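Local structure of glycosyl hydrolases family 31 family protein (Aspergillus niger, 6DRU) at residues A[17-22]-A[31-36]; A[393-398]-A[468-473]; A[619-624]-A[665-670]. The protein hydrolyses xyloglucan oligosaccharides, releasing alpha-xylose from the glucose at their non-reducing end, as a family 31 glycoside hydrolase. All coordinates share one frame; numbering follows the deposited sequence.

Contact 1 of 3, residues A[17-22]-A[31-36]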
loop_
_atom_site.group_PDB
_atom_site.type_symbol
_atom_site.label_atom_id
_atom_site.label_comp_id
_atom_site.label_asym_id
_atom_site.label_seq_id
_atom_site.Cartn_x
_atom_site.Cartn_y
_atom_site.Cartn_z
ATOM N N GLU A 17 8.233 -21.408 1.451
ATOM C CA GLU A 17 9.466 -20.795 0.980
ATOM C C GLU A 17 10.441 -21.864 0.503
ATOM O O GLU A 17 10.554 -22.936 1.104
ATOM C CB GLU A 17 10.114 -19.931 2.069
ATOM C CG GLU A 17 10.716 -20.694 3.237
ATOM C CD GLU A 17 11.718 -19.868 4.024
ATOM O OE1 GLU A 17 12.278 -18.905 3.458
ATOM O OE2 GLU A 17 11.942 -20.184 5.212
ATOM N N THR A 18 11.124 -21.571 -0.600
ATOM C CA THR A 18 12.119 -22.461 -1.184
ATOM C C THR A 18 13.495 -21.823 -1.046
ATOM O O THR A 18 13.671 -20.650 -1.389
ATOM C CB THR A 18 11.811 -22.737 -2.656
ATOM O OG1 THR A 18 10.483 -23.263 -2.777
ATOM C CG2 THR A 18 12.800 -23.739 -3.230
ATOM N N ILE A 19 14.464 -22.593 -0.557
ATOM C CA ILE A 19 15.837 -22.125 -0.387
ATOM C C ILE A 19 16.742 -22.998 -1.243
ATOM O O ILE A 19 16.773 -24.224 -1.075
ATOM C CB ILE A 19 16.288 -22.154 1.082
ATOM C CG1 ILE A 19 15.336 -21.346 1.970
ATOM C CG2 ILE A 19 17.705 -21.621 1.205
ATOM C CD1 ILE A 19 14.290 -22.186 2.671
ATOM N N LEU A 20 17.479 -22.369 -2.157
ATOM C CA LEU A 20 18.389 -23.063 -3.062
ATOM C C LEU A 20 19.816 -22.638 -2.734
ATOM O O LEU A 20 20.210 -21.501 -3.014
ATOM C CB LEU A 20 18.043 -22.761 -4.518
ATOM C CG LEU A 20 18.997 -23.318 -5.576
ATOM C CD1 LEU A 20 19.006 -24.836 -5.540
ATOM C CD2 LEU A 20 18.621 -22.813 -6.961
ATOM N N ILE A 21 20.584 -23.548 -2.140
ATOM C CA ILE A 21 21.974 -23.303 -1.775
ATOM C C ILE A 21 22.855 -24.078 -2.745
ATOM O O ILE A 21 22.711 -25.299 -2.885
ATOM C CB ILE A 21 22.261 -23.717 -0.324
ATOM C CG1 ILE A 21 21.179 -23.176 0.611
ATOM C CG2 ILE A 21 23.632 -23.221 0.107
ATOM C CD1 ILE A 21 20.564 -24.238 1.496
ATOM N N GLN A 22 23.766 -23.373 -3.414
ATOM C CA GLN A 22 24.657 -23.995 -4.380
ATOM C C GLN A 22 26.101 -23.614 -4.090
ATOM O O GLN A 22 26.377 -22.478 -3.684
ATOM C CB GLN A 22 24.306 -23.570 -5.813
ATOM C CG GLN A 22 22.835 -23.671 -6.159
ATOM C CD GLN A 22 22.505 -22.984 -7.467
ATOM O OE1 GLN A 22 22.574 -21.759 -7.573
ATOM N NE2 GLN A 22 22.150 -23.771 -8.475
ATOM N N VAL A 31 23.188 -18.551 -1.997
ATOM C CA VAL A 31 21.904 -18.857 -1.377
ATOM C C VAL A 31 20.834 -17.984 -2.013
ATOM O O VAL A 31 21.002 -16.764 -2.122
ATOM C CB VAL A 31 21.947 -18.646 0.148
ATOM C CG1 VAL A 31 20.570 -18.863 0.753
ATOM C CG2 VAL A 31 22.956 -19.584 0.780
ATOM N N ARG A 32 19.739 -18.612 -2.438
ATOM C CA ARG A 32 18.580 -17.915 -2.977
ATOM C C ARG A 32 17.319 -18.459 -2.322
ATOM O O ARG A 32 17.184 -19.671 -2.130
ATOM C CB ARG A 32 18.502 -18.056 -4.503
ATOM C CG ARG A 32 19.396 -17.073 -5.240
ATOM C CD ARG A 32 19.347 -17.263 -6.746
ATOM N NE ARG A 32 20.010 -18.492 -7.166
ATOM C CZ ARG A 32 20.227 -18.827 -8.434
ATOM N NH1 ARG A 32 19.839 -18.020 -9.412
ATOM N NH2 ARG A 32 20.838 -19.967 -8.724
ATOM N N ALA A 33 16.402 -17.558 -1.977
ATOM C CA ALA A 33 15.177 -17.927 -1.285
ATOM C C ALA A 33 14.019 -17.086 -1.800
ATOM O O ALA A 33 14.193 -15.904 -2.111
ATOM C CB ALA A 33 15.319 -17.751 0.234
ATOM N N TRP A 34 12.837 -17.703 -1.885
ATOM C CA TRP A 34 11.643 -17.019 -2.360
ATOM C C TRP A 34 10.396 -17.663 -1.774
ATOM O O TRP A 34 10.348 -18.895 -1.644
ATOM C CB TRP A 34 11.558 -17.033 -3.890
ATOM C CG TRP A 34 11.474 -18.408 -4.496
ATOM C CD1 TRP A 34 10.341 -19.127 -4.745
ATOM C CD2 TRP A 34 12.567 -19.219 -4.943
ATOM N NE1 TRP A 34 10.660 -20.336 -5.312
ATOM C CE2 TRP A 34 12.021 -20.418 -5.444
ATOM C CE3 TRP A 34 13.955 -19.051 -4.965
ATOM C CZ2 TRP A 34 12.813 -21.440 -5.963
ATOM C CZ3 TRP A 34 14.740 -20.068 -5.479
ATOM C CH2 TRP A 34 14.166 -21.247 -5.971
ATOM N N PRO A 35 9.388 -16.869 -1.397
ATOM C CA PRO A 35 8.119 -17.448 -0.937
ATOM C C PRO A 35 7.070 -17.564 -2.036
ATOM O O PRO A 35 6.853 -16.622 -2.807
ATOM C CB PRO A 35 7.674 -16.467 0.154
ATOM C CG PRO A 35 8.215 -15.149 -0.306
ATOM C CD PRO A 35 9.483 -15.431 -1.086
ATOM N N PHE A 36 6.425 -18.733 -2.112
ATOM C CA PHE A 36 5.294 -19.004 -3.000
ATOM C C PHE A 36 5.652 -18.989 -4.484
ATOM O O PHE A 36 5.630 -20.041 -5.132
ATOM C CB PHE A 36 4.150 -18.020 -2.731
ATOM C CG PHE A 36 3.429 -18.268 -1.433
ATOM C CD1 PHE A 36 2.495 -19.287 -1.331
ATOM C CD2 PHE A 36 3.678 -17.479 -0.320
ATOM C CE1 PHE A 36 1.827 -19.521 -0.143
ATOM C CE2 PHE A 36 3.009 -17.706 0.872
ATOM C CZ PHE A 36 2.084 -18.729 0.960
HETATM O O HOH W 1 21.527 -19.833 -5.343
#
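Thr18 and Leu20 form hydrogen-bonded pairs with Trp34 and Arg32 in an antiparallel ladder, the two strand axes 4.6 Å apart and 169° from each other. Leu20 N donates to Arg32 O at 2.7 Å, and Arg32 N returns a bond to Leu20 O. Thr18 and Trp34 exchange a second such couple. Glu17 with Pro35, Ile19 with Ala33 and Ile21 with Val31 are the non-hydrogen-bonded pairs. Strands 17-23 and 28-35 form a beta hairpin within a mixed sheet, flanked by strands 10-14 and 216-222. On the face of Thr18, Leu20, Arg32 and Trp34, the threonine lies beside the tryptophan. Its CB sits over one face of the indole, 4.0 Å from the centre of the five-membered ring. Its CG2, anti to the backbone N, meets Trp34 CZ2 at 3.6 Å. Thr18 OG1 is hydrogen-bonded to Gln13 OE1. Arg32 NH2 donates to Gln22 OE1 at 2.7 Å, tilted 32° from the amide plane. Arg32 NE gives its hydrogen to a water at 2.7 Å, which also lies near Leu20 O and Gln22 OE1. Gln22 NE2 is hydrogen-bonded to Ser63 O and Gly61 O, and Arg32 NH2 also bonds Gly61 O. On the face of Glu17, Ile19, Ile21, Val31, Ala33 and Pro35, the middle is aliphatic. Ile21 CG2 meets Val31 CG2 at 3.8 Å, and Ile19 CG1 meets Ala33 CB at 4.0 Å. At one end Glu17 OE2 bonds His14 and makes a salt bridge with Arg124, and OE1 bonds Tyr126. Each face thus buries a charged group and meets it with polar partners.

Contact 2 of 3, residues A[393-398]-A[468-473]. With XYS (alpha-D-xylopyranose), chain N; BGC (beta-D-glucopyranose), chain F.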
loop_
_atom_site.group_PDB
_atom_site.type_symbol
_atom_site.label_atom_id
_atom_site.label_comp_id
_atom_site.label_asym_id
_atom_site.label_seq_id
_atom_site.Cartn_x
_atom_site.Cartn_y
_atom_site.Cartn_z
ATOM N N TRP A 393 32.414 12.462 -18.306
ATOM C CA TRP A 393 32.214 12.724 -16.885
ATOM C C TRP A 393 30.721 12.594 -16.601
ATOM O O TRP A 393 29.950 13.526 -16.846
ATOM C CB TRP A 393 32.745 14.108 -16.522
ATOM C CG TRP A 393 32.726 14.421 -15.062
ATOM C CD1 TRP A 393 32.380 13.581 -14.047
ATOM C CD2 TRP A 393 33.076 15.668 -14.449
ATOM N NE1 TRP A 393 32.490 14.227 -12.843
ATOM C CE2 TRP A 393 32.916 15.510 -13.061
ATOM C CE3 TRP A 393 33.508 16.903 -14.943
ATOM C CZ2 TRP A 393 33.173 16.539 -12.157
ATOM C CZ3 TRP A 393 33.765 17.923 -14.045
ATOM C CH2 TRP A 393 33.594 17.735 -12.667
ATOM N N ILE A 394 30.315 11.430 -16.098
ATOM C CA ILE A 394 28.902 11.140 -15.849
ATOM C C ILE A 394 28.605 11.519 -14.403
ATOM O O ILE A 394 28.690 10.705 -13.482
ATOM C CB ILE A 394 28.550 9.693 -16.168
ATOM C CG1 ILE A 394 29.708 8.763 -15.794
ATOM C CG2 ILE A 394 28.203 9.592 -17.628
ATOM C CD1 ILE A 394 29.415 7.293 -16.013
ATOM N N ASP A 395 28.231 12.775 -14.214
ATOM C CA ASP A 395 28.057 13.375 -12.904
ATOM C C ASP A 395 26.586 13.358 -12.505
ATOM O O ASP A 395 25.694 13.339 -13.358
ATOM C CB ASP A 395 28.593 14.809 -12.926
ATOM C CG ASP A 395 28.517 15.490 -11.580
ATOM O OD1 ASP A 395 28.162 16.687 -11.553
ATOM O OD2 ASP A 395 28.784 14.829 -10.554
ATOM N N GLN A 396 26.345 13.340 -11.193
ATOM C CA GLN A 396 25.010 13.549 -10.626
ATOM C C GLN A 396 24.018 12.480 -11.075
ATOM O O GLN A 396 22.845 12.762 -11.325
ATOM C CB GLN A 396 24.488 14.946 -10.964
ATOM C CG GLN A 396 25.165 16.037 -10.172
ATOM C CD GLN A 396 24.311 16.528 -9.028
ATOM O OE1 GLN A 396 23.145 16.864 -9.216
ATOM N NE2 GLN A 396 24.886 16.568 -7.833
ATOM N N ALA A 397 24.487 11.238 -11.171
ATOM C CA ALA A 397 23.658 10.116 -11.597
ATOM C C ALA A 397 23.450 9.112 -10.465
ATOM O O ALA A 397 23.528 7.898 -10.666
ATOM C CB ALA A 397 24.266 9.428 -12.814
ATOM N N ASP A 398 23.172 9.614 -9.259
ATOM C CA ASP A 398 22.974 8.729 -8.116
ATOM C C ASP A 398 21.695 7.913 -8.248
ATOM O O ASP A 398 21.638 6.773 -7.772
ATOM C CB ASP A 398 22.959 9.540 -6.820
ATOM C CG ASP A 398 24.299 10.198 -6.524
ATOM O OD1 ASP A 398 24.603 11.245 -7.140
ATOM O OD2 ASP A 398 25.050 9.670 -5.675
ATOM N N LEU A 468 34.286 9.171 -15.679
ATOM C CA LEU A 468 34.369 9.650 -14.304
ATOM C C LEU A 468 32.963 9.639 -13.717
ATOM O O LEU A 468 32.105 10.427 -14.129
ATOM C CB LEU A 468 34.989 11.045 -14.250
ATOM C CG LEU A 468 35.155 11.713 -12.884
ATOM C CD1 LEU A 468 36.012 10.865 -11.959
ATOM C CD2 LEU A 468 35.762 13.094 -13.049
ATOM N N SER A 469 32.730 8.743 -12.761
ATOM C CA SER A 469 31.420 8.555 -12.156
ATOM C C SER A 469 31.475 8.873 -10.668
ATOM O O SER A 469 32.508 8.696 -10.015
ATOM C CB SER A 469 30.920 7.119 -12.366
ATOM O OG SER A 469 29.806 6.836 -11.538
ATOM N N ARG A 470 30.346 9.338 -10.136
ATOM C CA ARG A 470 30.218 9.666 -8.722
ATOM C C ARG A 470 29.462 8.605 -7.935
ATOM O O ARG A 470 29.270 8.767 -6.727
ATOM C CB ARG A 470 29.521 11.018 -8.556
ATOM C CG ARG A 470 29.951 11.802 -7.328
ATOM C CD ARG A 470 29.230 13.135 -7.261
ATOM N NE ARG A 470 27.790 12.971 -7.101
ATOM C CZ ARG A 470 26.911 13.959 -7.221
ATOM N NH1 ARG A 470 27.327 15.185 -7.511
ATOM N NH2 ARG A 470 25.618 13.721 -7.058
ATOM N N SER A 471 29.025 7.531 -8.588
ATOM C CA SER A 471 28.254 6.494 -7.922
ATOM C C SER A 471 28.460 5.177 -8.660
ATOM O O SER A 471 29.104 5.120 -9.710
ATOM C CB SER A 471 26.769 6.867 -7.853
ATOM O OG SER A 471 26.060 6.003 -6.982
ATOM N N GLY A 472 27.898 4.118 -8.094
ATOM C CA GLY A 472 28.051 2.798 -8.670
ATOM C C GLY A 472 27.386 1.777 -7.783
ATOM O O GLY A 472 26.538 2.121 -6.957
ATOM N N TYR A 473 27.779 0.517 -7.943
ATOM C CA TYR A 473 27.192 -0.532 -7.121
ATOM C C TYR A 473 28.086 -1.770 -7.183
ATOM O O TYR A 473 29.289 -1.665 -7.447
ATOM C CB TYR A 473 25.748 -0.820 -7.567
ATOM C CG TYR A 473 24.899 -1.443 -6.485
ATOM C CD1 TYR A 473 24.804 -0.854 -5.230
ATOM C CD2 TYR A 473 24.195 -2.617 -6.714
ATOM C CE1 TYR A 473 24.033 -1.418 -4.233
ATOM C CE2 TYR A 473 23.418 -3.188 -5.721
ATOM C CZ TYR A 473 23.341 -2.583 -4.483
ATOM O OH TYR A 473 22.571 -3.143 -3.489
HETATM C C1 XYS N . 28.506 18.361 -9.073
HETATM C C2 XYS N . 29.826 17.627 -9.124
HETATM C C3 XYS N . 30.942 18.633 -9.302
HETATM C C4 XYS N . 30.652 19.508 -10.502
HETATM C C5 XYS N . 29.259 20.086 -10.377
HETATM O O1 XYS N . 28.521 19.275 -8.001
HETATM O O2 XYS N . 30.015 16.906 -7.931
HETATM O O3 XYS N . 32.163 17.958 -9.494
HETATM O O4 XYS N . 31.590 20.556 -10.554
HETATM O O5 XYS N . 28.309 19.047 -10.287
HETATM C C2 BGC F . 24.030 22.253 -4.581
HETATM C C3 BGC F . 23.702 20.847 -4.944
HETATM C C4 BGC F . 24.041 20.601 -6.426
HETATM C C5 BGC F . 25.449 21.041 -6.718
HETATM C C6 BGC F . 25.727 20.914 -8.209
HETATM C C1 BGC F . 25.478 22.495 -4.918
HETATM O O2 BGC F . 23.807 22.477 -3.171
HETATM O O3 BGC F . 22.357 20.623 -4.722
HETATM O O4 BGC F . 23.920 19.227 -6.720
HETATM O O5 BGC F . 25.629 22.390 -6.335
HETATM O O6 BGC F . 26.857 21.688 -8.548
HETATM O O HOH W 2 27.427 10.649 -5.481
HETATM O O HOH W 3 25.713 7.223 -4.811
#
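The indole of Trp393 has Leu468 CD2 over one face and Asp395 CB over the opposite one, both offset toward the rim. Leu468 CD2 is 3.5 Å from the centre of the five-membered ring, a CH-pi contact. Leu468 O lies in the ring plane beside CD1. XYS O3 is near the same plane at the benzo end, 3.2 Å from CZ2. The guanidinium of Arg470 has Gln396 CA over one face, with Asp398 OD1 and XYS O2 at its edge. Arg470 NH2 donates to Asp398 OD1 at 2.7 Å, on the syn side of the carboxylate, in a salt bridge. Arg470 NH1 donates to XYS O2 at 3.2 Å. Asp395 OD2 is 3.4 Å from Arg470 NH1, but well out of the guanidinium plane. No N-H points at it, and the carboxylate and guanidinium planes stand 86° apart. This second salt bridge therefore rests on charge alone. Asp395, assigned to the active site, brings OD1 to 2.7 Å from XYS O5. A water accepts from Arg470 NE and lies close to Asp398 OD2. Another water accepts from Ser471 OG and donates to Asp398 OD2. Asp398 thus holds the arginine from the second shell, while Asp395 and Arg470 face the sugar. Asp487, assigned as the proton donor, also bonds xylose, as do Asp285 and His557. Strands 391-394 and 467-469 run parallel in the barrel, joined by Ile394 N to Leu468 O, a weak bond. Catalytic and sugar-binding residues just beyond the C-terminal ends of parallel strands are characteristic of TIM-barrel glycoside hydrolases.

Contact 3 of 3, residues A[619-624]-A[665-670]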
loop_
_atom_site.group_PDB
_atom_site.type_symbol
_atom_site.label_atom_id
_atom_site.label_comp_id
_atom_site.label_asym_id
_atom_site.label_seq_id
_atom_site.Cartn_x
_atom_site.Cartn_y
_atom_site.Cartn_z
ATOM N N MET A 619 45.304 -5.364 5.615
ATOM C CA MET A 619 45.480 -6.322 4.530
ATOM C C MET A 619 46.911 -6.832 4.442
ATOM O O MET A 619 47.142 -7.934 3.932
ATOM C CB MET A 619 45.062 -5.695 3.202
ATOM C CG MET A 619 43.561 -5.565 3.039
ATOM S SD MET A 619 43.074 -5.472 1.311
ATOM C CE MET A 619 44.016 -4.051 0.819
ATOM N N ASP A 620 47.882 -6.052 4.921
ATOM C CA ASP A 620 49.283 -6.430 4.818
ATOM C C ASP A 620 49.962 -6.707 6.152
ATOM O O ASP A 620 51.005 -7.369 6.163
ATOM C CB ASP A 620 50.078 -5.336 4.089
ATOM C CG ASP A 620 49.919 -5.403 2.581
ATOM O OD1 ASP A 620 49.798 -6.525 2.042
ATOM O OD2 ASP A 620 49.924 -4.334 1.934
ATOM N N PHE A 621 49.404 -6.239 7.273
ATOM C CA PHE A 621 50.101 -6.348 8.549
ATOM C C PHE A 621 49.203 -6.829 9.685
ATOM O O PHE A 621 49.558 -6.650 10.855
ATOM C CB PHE A 621 50.744 -5.011 8.935
ATOM C CG PHE A 621 51.538 -4.369 7.830
ATOM C CD1 PHE A 621 52.755 -4.899 7.434
ATOM C CD2 PHE A 621 51.077 -3.223 7.202
ATOM C CE1 PHE A 621 53.490 -4.308 6.420
ATOM C CE2 PHE A 621 51.811 -2.626 6.187
ATOM C CZ PHE A 621 53.019 -3.171 5.797
ATOM N N GLU A 622 48.046 -7.424 9.387
ATOM C CA GLU A 622 47.270 -8.029 10.468
ATOM C C GLU A 622 47.906 -9.333 10.927
ATOM O O GLU A 622 47.982 -9.603 12.130
ATOM C CB GLU A 622 45.824 -8.276 10.042
ATOM C CG GLU A 622 44.917 -8.577 11.231
ATOM C CD GLU A 622 43.603 -9.215 10.837
ATOM O OE1 GLU A 622 43.613 -10.404 10.450
ATOM O OE2 GLU A 622 42.559 -8.535 10.925
ATOM N N LYS A 623 48.358 -10.159 9.978
ATOM C CA LYS A 623 49.089 -11.369 10.334
ATOM C C LYS A 623 50.336 -11.040 11.145
ATOM O O LYS A 623 50.712 -11.789 12.053
ATOM C CB LYS A 623 49.479 -12.138 9.072
ATOM C CG LYS A 623 48.341 -12.866 8.382
ATOM C CD LYS A 623 48.741 -13.251 6.962
ATOM C CE LYS A 623 48.003 -14.491 6.480
ATOM N NZ LYS A 623 48.394 -14.852 5.088
ATOM N N THR A 624 50.992 -9.924 10.829
ATOM C CA THR A 624 52.265 -9.579 11.470
ATOM C C THR A 624 52.063 -8.760 12.742
ATOM O O THR A 624 52.254 -9.263 13.852
ATOM C CB THR A 624 53.165 -8.821 10.501
ATOM O OG1 THR A 624 53.423 -9.635 9.354
ATOM C CG2 THR A 624 54.468 -8.534 11.191
ATOM N N TYR A 665 52.723 5.931 12.098
ATOM C CA TYR A 665 52.892 4.595 12.651
ATOM C C TYR A 665 53.430 3.664 11.572
ATOM O O TYR A 665 52.754 3.406 10.571
ATOM C CB TYR A 665 51.581 4.046 13.211
ATOM C CG TYR A 665 51.731 2.631 13.714
ATOM C CD1 TYR A 665 52.364 2.371 14.921
ATOM C CD2 TYR A 665 51.261 1.553 12.976
ATOM C CE1 TYR A 665 52.519 1.084 15.385
ATOM C CE2 TYR A 665 51.409 0.258 13.433
ATOM C CZ TYR A 665 52.040 0.032 14.640
ATOM O OH TYR A 665 52.195 -1.249 15.109
ATOM N N LEU A 666 54.647 3.161 11.778
ATOM C CA LEU A 666 55.227 2.177 10.876
ATOM C C LEU A 666 54.835 0.789 11.360
ATOM O O LEU A 666 55.243 0.392 12.462
ATOM C CB LEU A 666 56.739 2.318 10.831
ATOM C CG LEU A 666 57.228 3.700 10.409
ATOM C CD1 LEU A 666 58.705 3.842 10.700
ATOM C CD2 LEU A 666 56.940 3.942 8.937
ATOM N N PRO A 667 54.046 0.031 10.602
ATOM C CA PRO A 667 53.631 -1.295 11.069
ATOM C C PRO A 667 54.799 -2.269 11.103
ATOM O O PRO A 667 55.836 -2.079 10.463
ATOM C CB PRO A 667 52.580 -1.726 10.036
ATOM C CG PRO A 667 52.205 -0.466 9.303
ATOM C CD PRO A 667 53.432 0.380 9.312
ATOM N N GLN A 668 54.606 -3.335 11.873
ATOM C CA GLN A 668 55.575 -4.418 11.939
ATOM C C GLN A 668 55.469 -5.280 10.687
ATOM O O GLN A 668 54.369 -5.520 10.178
ATOM C CB GLN A 668 55.332 -5.265 13.188
ATOM C CG GLN A 668 56.327 -6.384 13.395
ATOM C CD GLN A 668 57.486 -5.961 14.266
ATOM O OE1 GLN A 668 58.522 -5.516 13.772
ATOM N NE2 GLN A 668 57.319 -6.099 15.578
ATOM N N THR A 669 56.617 -5.727 10.177
ATOM C CA THR A 669 56.662 -6.554 8.978
ATOM C C THR A 669 57.039 -8.004 9.251
ATOM O O THR A 669 56.858 -8.848 8.365
ATOM C CB THR A 669 57.641 -5.971 7.950
ATOM O OG1 THR A 669 58.959 -5.916 8.517
ATOM C CG2 THR A 669 57.205 -4.575 7.535
ATOM N N GLY A 670 57.547 -8.319 10.442
ATOM C CA GLY A 670 57.889 -9.682 10.801
ATOM C C GLY A 670 59.368 -9.953 10.977
ATOM O O GLY A 670 59.733 -11.087 11.311
#
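Phe621 and Pro667 form the closely packed half of this contact. Pro667 CB lies over one face of the phenyl ring, 3.8 Å from its centre and 25° off the ring normal, in a CH-pi contact. Pro667 CG follows along the same side of the ring and meets Phe621 CD2 at 3.6 Å. The opposite face is covered by Asp620 CB, over the centre. Phe621 CG is anti to its carbonyl carbon (chi1 -48°), and the ring it carries fits between the two groups. Gln668 O approaches CD1 obliquely at 3.2 Å, and Thr669 CG2 stands 3.9 Å from CE1. Ile628 of helix 628-633 touches both Phe621 and Pro667, and so extends the apolar cluster. The contact belongs to the family 31 C-terminal domain. There it joins a short, weakly bonded helical segment around 618-621 and the residues after it to the loop following strand 661-666, a strand paired with 690-695. No hydrogen bond crosses between the two segments. The polar backbone atoms of the loop use neighbours instead: Gln668 N donates to Asp625 OD2, and Pro667 O accepts from Trp677 NE1. The outer half is more exposed and has no ring packing. Thr624 provides most of it, chiefly through CG2. This methyl, anti to the backbone N, comes 3.2 Å from Gly670 N. It also lies 3.6 Å from Gln668 CG. Gly670 has a positive phi of 112°, a conformation that favours glycine. It lies at the solvent side, where Thr624 CG2 meets backbone atoms of Gln668, Thr669 and Gly670. The amide end of Gln668 leads away from Thr624.

In the fold
The three contacts are separate in space and follow one another along the chain. Contact 2 is the central one, about 10 Å from the centre of the chain, and alone holds pocket residues that meet the bound xylose. Contact 1 lies in the N-terminal beta region, its centre about 33 Å from that of contact 2, with nearest atoms about 14 Å apart. Contact 3, in the C-terminal domain, has its centre about 35 Å from that of contact 2 and nearest atoms about 17 Å away. Contacts 1 and 3 are the most distant pair, with centres about 41 Å apart. Both lie away from the active site and the xylose pocket.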